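BtGH115A (Bacteroides thetaiotaomicron, PDB 5BY3) acts as a family GH115 4-O-methyl-alpha-glucuronidase with specificity for decorated arabinogalactans. Local coordinates at residues Tyr415-Lys419 with Leu454-Ser458. Coordinates in Å, arbitrary orientation, origin at the centre of the assembly. Residues are numbered along the deposited sequence.
Sequences YQQMK and LDKVS
Two helices on the outside of a TIM-barrel (β/α)8 domain meet here through a small polar cluster above an apolar floor. Residues 415-419 belong to helix 411-423, the crossover helix between the parallel barrel strands 388-393 and 429-433; residues 454-458 form most of the short helix 454-459, which follows the next barrel helix, 441-452. Both segments are regular α-helix, with K419 N to Y415 O at 2.8 Å and S458 N to L454 O at 2.7 Å. Their local axes run roughly antiparallel, at 145°, and come no closer than 12.1 Å, so side chains rather than backbones bridge the gap; the CA atoms of K419 and L454 are nearest, 7.7 Å apart. Y415 and K419, one turn apart, both start sideways and reach across, each with chi1 t (K419 then p, t, t). The ring of Y415 packs CE1 at 4.2 Å from V457 CG1, and CD of the K419 chain lies 4.1 Å from L454 CD2, so the Y415 ring and the aliphatic chain of K419 both rest on apolar side chains. On the far side of helix 411-423 Q417 touches Y392 of strand 388-393, while M418 (selenomethionine), from the flank, packs on V390 of that strand and on F447 of helix 441-452. The polar ends converge on S458, chi1 m, whose OG lies near the plane of the Y415 ring, at its edge. That oxygen hydrogen-bonds Y415 OH at 2.6 Å and accepts a bond from K419 NZ at 3.1 Å, the two partners subtending about 100° at S458 OG.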
# COMPACT_ATOMS: atom_id res chain seq x y z
N TYR A 415 -8.29 2.62 2.33
CA TYR A 415 -8.92 3.85 2.78
C TYR A 415 -9.28 3.83 4.25
O TYR A 415 -8.79 4.69 5.00
CB TYR A 415 -10.17 4.21 2.01
CG TYR A 415 -10.78 5.50 2.53
CD1 TYR A 415 -10.11 6.70 2.36
CD2 TYR A 415 -11.99 5.51 3.24
CE1 TYR A 415 -10.61 7.89 2.88
CE2 TYR A 415 -12.54 6.71 3.74
CZ TYR A 415 -11.83 7.89 3.55
OH TYR A 415 -12.30 9.10 4.01
N GLN A 416 -10.12 2.86 4.67
CA GLN A 416 -10.63 2.91 6.02
C GLN A 416 -9.58 2.73 7.11
O GLN A 416 -9.70 3.33 8.18
CB GLN A 416 -11.88 2.05 6.22
CG GLN A 416 -11.68 0.66 6.80
CD GLN A 416 -11.52 0.57 8.32
OE1 GLN A 416 -12.14 1.28 9.11
NE2 GLN A 416 -10.68 -0.36 8.72
N GLN A 417 -8.57 1.92 6.85
CA GLN A 417 -7.51 1.72 7.79
C GLN A 417 -6.63 2.95 7.91
O GLN A 417 -6.29 3.35 9.02
CB GLN A 417 -6.69 0.48 7.46
CG GLN A 417 -7.35 -0.85 7.86
CD GLN A 417 -7.45 -1.00 9.38
OE1 GLN A 417 -8.56 -1.13 9.94
NE2 GLN A 417 -6.29 -0.97 10.06
N MSE A 418 -6.32 3.57 6.77
CA MSE A 418 -5.33 4.65 6.73
C MSE A 418 -5.94 5.96 7.16
O MSE A 418 -5.27 6.78 7.77
CB MSE A 418 -4.62 4.84 5.37
CG MSE A 418 -3.79 3.65 4.95
SE MSE A 418 -2.42 3.14 6.26
CE MSE A 418 -1.40 4.83 6.22
N LYS A 419 -7.21 6.17 6.82
CA LYS A 419 -7.99 7.28 7.36
C LYS A 419 -8.01 7.17 8.90
O LYS A 419 -7.67 8.14 9.59
CB LYS A 419 -9.41 7.29 6.78
CG LYS A 419 -10.43 8.15 7.49
CD LYS A 419 -10.44 9.59 6.97
CE LYS A 419 -11.46 10.43 7.73
NZ LYS A 419 -11.31 11.86 7.34
N LEU A 454 -5.14 14.24 2.60
CA LEU A 454 -6.25 13.42 3.12
C LEU A 454 -7.69 14.02 2.91
O LEU A 454 -8.65 13.28 2.57
CB LEU A 454 -5.99 13.09 4.61
CG LEU A 454 -6.32 11.70 5.17
CD1 LEU A 454 -6.61 11.81 6.64
CD2 LEU A 454 -7.50 10.97 4.54
N ASP A 455 -7.83 15.34 3.11
CA ASP A 455 -9.15 16.00 2.98
C ASP A 455 -9.71 15.81 1.58
O ASP A 455 -10.91 15.52 1.44
CB ASP A 455 -9.14 17.50 3.36
CG ASP A 455 -8.61 17.79 4.80
OD1 ASP A 455 -8.93 17.08 5.79
OD2 ASP A 455 -7.86 18.78 4.93
N LYS A 456 -8.87 15.96 0.56
CA LYS A 456 -9.32 15.83 -0.80
C LYS A 456 -9.85 14.42 -1.03
O LYS A 456 -11.01 14.26 -1.39
CB LYS A 456 -8.24 16.21 -1.79
CG LYS A 456 -8.75 16.36 -3.23
CD LYS A 456 -7.64 16.86 -4.15
CE LYS A 456 -8.12 17.05 -5.59
NZ LYS A 456 -8.18 15.76 -6.32
N VAL A 457 -9.03 13.41 -0.75
CA VAL A 457 -9.44 12.02 -0.86
C VAL A 457 -10.70 11.79 -0.01
O VAL A 457 -11.68 11.21 -0.52
CB VAL A 457 -8.29 11.05 -0.48
CG1 VAL A 457 -8.77 9.60 -0.44
CG2 VAL A 457 -7.10 11.22 -1.42
N SER A 458 -10.71 12.24 1.25
CA SER A 458 -11.95 12.11 2.07
C SER A 458 -13.24 12.77 1.50
O SER A 458 -14.30 12.20 1.66
CB SER A 458 -11.73 12.52 3.52
OG SER A 458 -11.17 11.44 4.23